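PDB 1JMX: amine Dehydrogenase from Pseudomonas putida, which probably oxidises primary amines in a three-chain assembly containing heme c, this chain being its beta-propeller subunit. Local coordinates for residues 19-24 and 41-46; 103-108 and 171-176; 211-216 and 248-253. All blocks are in the same frame, centred on the assembly; numbering follows the deposited sequence.

Interaction 1 (19-24 and 41-46)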
# COMPACT_ATOMS: atom_id res chain seq x y z
N TYR B 19 1.20 24.29 -1.33
CA TYR B 19 1.37 23.58 -0.07
C TYR B 19 1.54 24.18 1.30
O TYR B 19 0.69 23.89 2.17
CB TYR B 19 2.27 22.35 -0.14
CG TYR B 19 1.60 21.23 0.63
CD1 TYR B 19 0.89 20.25 -0.04
CD2 TYR B 19 1.57 21.23 2.03
CE1 TYR B 19 0.18 19.29 0.65
CE2 TYR B 19 0.85 20.29 2.73
CZ TYR B 19 0.15 19.32 2.03
OH TYR B 19 -0.57 18.37 2.70
N PRO B 20 2.62 24.98 1.56
CA PRO B 20 2.77 25.55 2.91
C PRO B 20 1.36 25.88 3.42
O PRO B 20 0.79 25.12 4.21
CB PRO B 20 3.65 26.77 2.66
CG PRO B 20 4.49 26.35 1.52
CD PRO B 20 3.51 25.65 0.60
N ASN B 21 0.72 26.83 2.75
CA ASN B 21 -0.66 27.24 2.99
C ASN B 21 -0.90 28.56 2.30
O ASN B 21 -1.39 29.50 2.91
CB ASN B 21 -0.99 27.33 4.48
CG ASN B 21 -2.45 27.03 4.75
OD1 ASN B 21 -3.15 26.51 3.89
ND2 ASN B 21 -2.91 27.33 5.96
N ASN B 22 -0.55 28.62 1.02
CA ASN B 22 -0.71 29.85 0.25
C ASN B 22 -1.85 29.77 -0.75
O ASN B 22 -2.24 28.69 -1.21
CB ASN B 22 0.54 30.17 -0.59
CG ASN B 22 1.84 29.98 0.17
OD1 ASN B 22 1.96 30.35 1.34
ND2 ASN B 22 2.83 29.42 -0.52
N LEU B 23 -2.35 30.94 -1.11
CA LEU B 23 -3.38 31.09 -2.12
C LEU B 23 -2.72 32.15 -2.98
O LEU B 23 -2.40 33.23 -2.50
CB LEU B 23 -4.69 31.60 -1.54
CG LEU B 23 -5.87 31.76 -2.51
CD1 LEU B 23 -7.18 31.76 -1.75
CD2 LEU B 23 -5.74 33.05 -3.33
N HIS B 24 -2.45 31.81 -4.23
CA HIS B 24 -1.81 32.74 -5.14
C HIS B 24 -2.76 33.23 -6.19
O HIS B 24 -3.64 32.49 -6.64
CB HIS B 24 -0.62 32.06 -5.83
CG HIS B 24 0.39 31.52 -4.88
ND1 HIS B 24 0.54 30.17 -4.64
CD2 HIS B 24 1.29 32.14 -4.08
CE1 HIS B 24 1.49 29.98 -3.75
NE2 HIS B 24 1.96 31.16 -3.39
N ASP B 41 -4.50 28.46 9.59
CA ASP B 41 -4.42 27.07 9.99
C ASP B 41 -3.52 26.20 9.11
O ASP B 41 -2.41 26.61 8.77
CB ASP B 41 -5.83 26.51 10.18
CG ASP B 41 -6.62 27.27 11.25
OD1 ASP B 41 -5.99 27.81 12.18
OD2 ASP B 41 -7.86 27.34 11.15
N LYS B 42 -3.99 25.01 8.74
CA LYS B 42 -3.19 24.10 7.92
C LYS B 42 -3.81 23.82 6.55
O LYS B 42 -5.01 23.98 6.38
CB LYS B 42 -2.94 22.80 8.69
CG LYS B 42 -2.21 22.99 10.02
CD LYS B 42 -0.75 23.37 9.78
CE LYS B 42 -0.04 23.86 11.05
NZ LYS B 42 0.18 22.80 12.08
N PHE B 43 -2.98 23.42 5.60
CA PHE B 43 -3.39 23.10 4.23
C PHE B 43 -3.96 21.69 4.10
O PHE B 43 -3.56 20.79 4.83
CB PHE B 43 -2.18 23.25 3.29
CG PHE B 43 -2.51 23.08 1.82
CD1 PHE B 43 -2.87 24.18 1.05
CD2 PHE B 43 -2.42 21.84 1.21
CE1 PHE B 43 -3.14 24.05 -0.31
CE2 PHE B 43 -2.68 21.69 -0.15
CZ PHE B 43 -3.04 22.81 -0.91
N GLY B 44 -4.87 21.52 3.15
CA GLY B 44 -5.47 20.22 2.93
C GLY B 44 -6.98 20.25 2.95
O GLY B 44 -7.57 20.42 4.02
N PRO B 45 -7.65 20.09 1.80
CA PRO B 45 -7.06 19.89 0.47
C PRO B 45 -6.66 21.20 -0.22
O PRO B 45 -5.90 21.19 -1.19
CB PRO B 45 -8.19 19.21 -0.29
CG PRO B 45 -9.41 19.86 0.28
CD PRO B 45 -9.11 19.89 1.76
N GLY B 46 -7.16 22.31 0.30
CA GLY B 46 -6.86 23.60 -0.29
C GLY B 46 -7.74 23.89 -1.49
O GLY B 46 -7.47 24.81 -2.24
O HOH W 1 -2.47 17.97 4.40
O HOH W 2 0.13 23.56 6.30
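The two backbones come closest where the turn ahead of strand 22-27 passes the loop 41-46, with the CA of N21 and the CA of F43 5.1 Å apart. The F43 side chain, its CG anti to the backbone N (chi1 -174°), projects into this turn. One face of its ring takes the CA of Y19, which stands 4.2 Å from the ring centroid almost on the normal, a CH-pi contact. The Y19 ring comes down obliquely, its plane at 48° to that of F43, so that CD2 of F43 sits over the centre of the tyrosine face, 3.7 Å from CE1 of Y19. At the edge of the phenylalanine ring, in its plane, lies OD1 of N21, which accepts a hydrogen bond from N61. The chain here crosses between blades of a seven-bladed beta-propeller: 41-46 leads from strand 32-38 of one blade to strand 47-50 of the next. Two waters bridge the segments. One donates to OH of Y19 (2.6 Å) and to the carbonyl O of F43; the other donates to O of P20 (2.7 Å) and accepts from N of F43 (3.2 Å). OH of Y19 is also hydrogen-bonded to an acidic side chain of another protein chain. G46 lies against the F43 ring, where a CB would clash with CE1 of F43.

Interaction 2 (103-108 and 171-176)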
# COMPACT_ATOMS: atom_id res chain seq x y z
N GLY B 103 -24.27 34.20 -3.11
CA GLY B 103 -23.14 34.24 -2.19
C GLY B 103 -23.46 34.46 -0.72
O GLY B 103 -22.59 34.86 0.04
N LYS B 104 -24.70 34.17 -0.32
CA LYS B 104 -25.13 34.37 1.06
C LYS B 104 -25.04 33.13 1.95
O LYS B 104 -25.07 33.25 3.17
CB LYS B 104 -26.55 34.95 1.09
CG LYS B 104 -26.61 36.42 0.66
CD LYS B 104 -28.02 36.86 0.28
CE LYS B 104 -29.00 36.63 1.42
NZ LYS B 104 -30.42 36.77 0.96
N GLU B 105 -24.95 31.96 1.34
CA GLU B 105 -24.82 30.73 2.12
C GLU B 105 -23.76 29.83 1.51
O GLU B 105 -23.44 29.93 0.33
CB GLU B 105 -26.13 29.94 2.14
CG GLU B 105 -27.36 30.74 2.44
CD GLU B 105 -28.54 29.86 2.79
OE1 GLU B 105 -28.96 29.02 1.96
OE2 GLU B 105 -29.04 30.01 3.92
N VAL B 106 -23.22 28.96 2.36
CA VAL B 106 -22.21 27.98 1.96
C VAL B 106 -22.75 26.64 2.46
O VAL B 106 -23.22 26.53 3.59
CB VAL B 106 -20.81 28.28 2.59
CG1 VAL B 106 -19.82 27.17 2.22
CG2 VAL B 106 -20.28 29.62 2.10
N TYR B 107 -22.73 25.65 1.58
CA TYR B 107 -23.21 24.32 1.91
C TYR B 107 -22.01 23.38 2.00
O TYR B 107 -21.01 23.57 1.32
CB TYR B 107 -24.19 23.83 0.84
CG TYR B 107 -25.17 24.88 0.39
CD1 TYR B 107 -24.98 25.56 -0.81
CD2 TYR B 107 -26.24 25.25 1.20
CE1 TYR B 107 -25.84 26.58 -1.20
CE2 TYR B 107 -27.10 26.27 0.83
CZ TYR B 107 -26.89 26.93 -0.37
OH TYR B 107 -27.72 27.97 -0.72
N ALA B 108 -22.11 22.37 2.85
CA ALA B 108 -21.04 21.42 3.01
C ALA B 108 -21.60 20.12 3.56
O ALA B 108 -22.38 20.15 4.50
CB ALA B 108 -19.99 21.97 3.98
N MET B 171 -30.87 18.86 -5.26
CA MET B 171 -31.39 19.11 -3.93
C MET B 171 -31.89 20.51 -3.63
O MET B 171 -31.29 21.50 -4.05
CB MET B 171 -30.33 18.71 -2.90
CG MET B 171 -30.72 18.91 -1.45
SD MET B 171 -29.41 18.35 -0.39
CE MET B 171 -30.34 17.76 0.97
N ASP B 172 -33.02 20.56 -2.92
CA ASP B 172 -33.65 21.80 -2.49
C ASP B 172 -32.98 22.13 -1.16
O ASP B 172 -33.13 21.38 -0.20
CB ASP B 172 -35.14 21.56 -2.27
CG ASP B 172 -35.90 22.84 -1.99
OD1 ASP B 172 -37.07 22.93 -2.41
OD2 ASP B 172 -35.36 23.75 -1.34
N VAL B 173 -32.26 23.25 -1.10
CA VAL B 173 -31.57 23.64 0.13
C VAL B 173 -32.46 24.19 1.24
O VAL B 173 -31.97 24.47 2.33
CB VAL B 173 -30.37 24.61 -0.15
CG1 VAL B 173 -29.39 23.97 -1.09
CG2 VAL B 173 -30.85 25.93 -0.70
N LYS B 174 -33.76 24.35 0.97
CA LYS B 174 -34.71 24.85 1.97
C LYS B 174 -35.41 23.70 2.68
O LYS B 174 -35.55 23.70 3.90
CB LYS B 174 -35.76 25.77 1.33
CG LYS B 174 -35.32 27.21 1.14
CD LYS B 174 -33.97 27.28 0.42
CE LYS B 174 -33.46 28.69 0.22
NZ LYS B 174 -32.04 28.67 -0.28
N THR B 175 -35.82 22.70 1.89
CA THR B 175 -36.52 21.53 2.42
C THR B 175 -35.59 20.34 2.60
O THR B 175 -35.89 19.40 3.36
CB THR B 175 -37.66 21.10 1.48
OG1 THR B 175 -37.10 20.57 0.27
CG2 THR B 175 -38.58 22.29 1.13
N GLY B 176 -34.48 20.35 1.87
CA GLY B 176 -33.53 19.26 1.94
C GLY B 176 -33.96 18.05 1.15
O GLY B 176 -33.27 17.02 1.18
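OD2 of D172 is gripped by two backbone N-H groups: K174 N, 2.9 Å away and on the anti lone pair of OD2, and more weakly T175 N at 3.4 Å. The first of these makes an Asx turn, which shapes the loop between strands 168-171 and 178-182 of one propeller blade; the amide of G176, bonded to O of D172, tightens the bend further. The loop leans on strand 105-115 of the preceding blade, which leads on to the heme c pocket residues 116-120. V173 carries the contact, its CB pointing at the strand. With CG1 anti to the carbonyl carbon (chi1 -58°), that methyl rests over one face of the Y107 ring, displaced from its centre toward CE2 and CZ and 4.0 Å from the centroid, a CH-pi contact. The ring is also packed by L127, V129 and L161. An alanine in place of Y107 removes the ring face under V173 and the hydroxyl beside E105, and would probably loosen the join between the blades. Beside the ring, E105 reaches out with its chain extended beyond CG. Its OE2 forms a salt bridge to R142, its strongest partner, while OE1 has a long salt bridge to NZ of K174 (3.8 Å) and lies 3.1 Å from OH of Y107. The second methyl of V173, CG2, ends 3.7 Å from OH of Y107.

Interaction 3 (211-216 and 248-253)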
# COMPACT_ATOMS: atom_id res chain seq x y z
N SER B 211 -19.02 19.57 -14.59
CA SER B 211 -18.59 18.46 -15.41
C SER B 211 -17.60 17.54 -14.71
O SER B 211 -16.83 17.98 -13.85
CB SER B 211 -17.97 18.98 -16.71
OG SER B 211 -16.77 19.68 -16.45
N MET B 212 -17.65 16.27 -15.08
CA MET B 212 -16.77 15.26 -14.52
C MET B 212 -16.54 14.19 -15.58
O MET B 212 -17.39 13.99 -16.44
CB MET B 212 -17.40 14.58 -13.30
CG MET B 212 -17.69 15.50 -12.14
SD MET B 212 -18.10 14.59 -10.66
CE MET B 212 -19.68 13.92 -11.09
N LEU B 213 -15.37 13.56 -15.56
CA LEU B 213 -15.08 12.48 -16.48
C LEU B 213 -15.46 11.19 -15.76
O LEU B 213 -15.57 11.16 -14.52
CB LEU B 213 -13.59 12.40 -16.83
CG LEU B 213 -12.84 13.51 -17.57
CD1 LEU B 213 -11.43 13.03 -17.82
CD2 LEU B 213 -13.53 13.85 -18.88
N TYR B 214 -15.71 10.14 -16.53
CA TYR B 214 -16.04 8.84 -15.98
C TYR B 214 -15.57 7.79 -16.96
O TYR B 214 -15.20 8.11 -18.09
CB TYR B 214 -17.55 8.71 -15.72
CG TYR B 214 -18.45 8.75 -16.94
CD1 TYR B 214 -18.72 7.58 -17.66
CD2 TYR B 214 -19.05 9.94 -17.36
CE1 TYR B 214 -19.58 7.60 -18.76
CE2 TYR B 214 -19.91 9.97 -18.46
CZ TYR B 214 -20.17 8.79 -19.15
OH TYR B 214 -21.01 8.81 -20.23
N THR B 215 -15.47 6.54 -16.50
CA THR B 215 -15.08 5.44 -17.37
C THR B 215 -16.23 4.45 -17.28
O THR B 215 -16.96 4.44 -16.29
CB THR B 215 -13.77 4.74 -16.93
OG1 THR B 215 -13.92 4.18 -15.62
CG2 THR B 215 -12.60 5.71 -16.93
N ILE B 216 -16.42 3.67 -18.33
CA ILE B 216 -17.49 2.69 -18.33
C ILE B 216 -17.10 1.53 -19.23
O ILE B 216 -16.38 1.72 -20.21
CB ILE B 216 -18.84 3.31 -18.79
CG1 ILE B 216 -20.00 2.37 -18.45
CG2 ILE B 216 -18.81 3.64 -20.29
CD1 ILE B 216 -21.37 2.92 -18.74
N GLN B 248 -21.79 11.36 -22.43
CA GLN B 248 -21.37 10.83 -23.72
C GLN B 248 -19.93 10.36 -23.72
O GLN B 248 -19.04 11.07 -23.25
CB GLN B 248 -21.59 11.86 -24.83
CG GLN B 248 -20.41 12.75 -25.16
CD GLN B 248 -20.24 12.89 -26.65
OE1 GLN B 248 -20.96 13.65 -27.31
NE2 GLN B 248 -19.31 12.12 -27.22
N GLU B 249 -19.71 9.14 -24.22
CA GLU B 249 -18.36 8.59 -24.31
C GLU B 249 -17.64 9.25 -25.48
O GLU B 249 -18.24 9.46 -26.54
CB GLU B 249 -18.41 7.07 -24.49
CG GLU B 249 -19.01 6.33 -23.31
CD GLU B 249 -20.50 6.54 -23.17
OE1 GLU B 249 -21.21 6.52 -24.20
OE2 GLU B 249 -20.98 6.70 -22.03
N PHE B 250 -16.37 9.61 -25.29
CA PHE B 250 -15.61 10.29 -26.34
C PHE B 250 -14.32 9.61 -26.80
O PHE B 250 -13.54 10.20 -27.55
CB PHE B 250 -15.30 11.73 -25.93
CG PHE B 250 -14.47 11.85 -24.68
CD1 PHE B 250 -13.08 11.92 -24.76
CD2 PHE B 250 -15.06 11.92 -23.43
CE1 PHE B 250 -12.30 12.06 -23.62
CE2 PHE B 250 -14.29 12.06 -22.27
CZ PHE B 250 -12.90 12.13 -22.37
N ALA B 251 -14.10 8.37 -26.37
CA ALA B 251 -12.88 7.65 -26.74
C ALA B 251 -12.72 6.32 -26.03
O ALA B 251 -13.21 6.13 -24.92
CB ALA B 251 -11.67 8.52 -26.44
N ASP B 252 -12.02 5.39 -26.69
CA ASP B 252 -11.75 4.12 -26.06
C ASP B 252 -10.56 4.41 -25.15
O ASP B 252 -9.64 5.13 -25.53
CB ASP B 252 -11.37 3.04 -27.08
CG ASP B 252 -11.12 1.69 -26.43
OD1 ASP B 252 -9.94 1.31 -26.26
OD2 ASP B 252 -12.10 1.02 -26.03
N LEU B 253 -10.63 3.91 -23.93
CA LEU B 253 -9.58 4.11 -22.94
C LEU B 253 -8.26 3.41 -23.28
O LEU B 253 -8.20 2.18 -23.33
CB LEU B 253 -10.09 3.65 -21.57
CG LEU B 253 -9.36 3.97 -20.27
CD1 LEU B 253 -10.28 3.63 -19.11
CD2 LEU B 253 -8.05 3.21 -20.14
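OH of Y214 donates to OE2 of E249 at 2.8 Å, the one clear hydrogen bond between the two strands. It meets the oxygen from above the carboxylate plane, 44° out of it, and the tyrosine ring is turned 70° from that plane. OE2 is held a second time by a salt bridge to R189, which would be likely to keep the glutamate ionised within this buried contact. The E249 chain bends at chi2 to bring its carboxylate round to the hydroxyl, and its CG lies against CG2 of I216 at 4.0 Å. On the other face of the sheet the contacts are apolar: CD2 of L213 approaches CE2 of F250 at 3.9 Å, the two side chains crossing at about a right angle. Farther along, CG2 of T215 touches CD1 of L253 (3.8 Å), beyond the corner that the chain turns at A251. Within 248-253, NE2 of Q248 donates to the backbone O of E249 (2.9 Å). Around these groups, F250 meets Y280 edge-to-face, and both F250 and L213 pack on I270. L253 packs on an aromatic side chain of another protein chain. Strands 209-218 and 245-250 are not neighbours but flank strand 230-239; the axes of their short segments approach to 8.7 Å and cross at 80°, the strong twist of an antiparallel meander that forms a beta-propeller blade.

The three contacts lie in separate parts of one propeller, their centres 26 to 31 Å apart and none touching another; interactions 1 and 3 are on opposite sides of the chain's centre. Interaction 1 sets a loop against the turn ahead of a strand, interaction 2 one against the strand itself, whereas 211-216 and 248-253 join the two outer strands of a single sheet. Interaction 3 is the buried one, joined by a direct charged-group hydrogen bond on one sheet face and hydrocarbon on the other. The partly buried interactions 1 and 2 both centre on an aromatic face, but the first adds bridging waters and a partner protein, the second a long ion pair beside the ring.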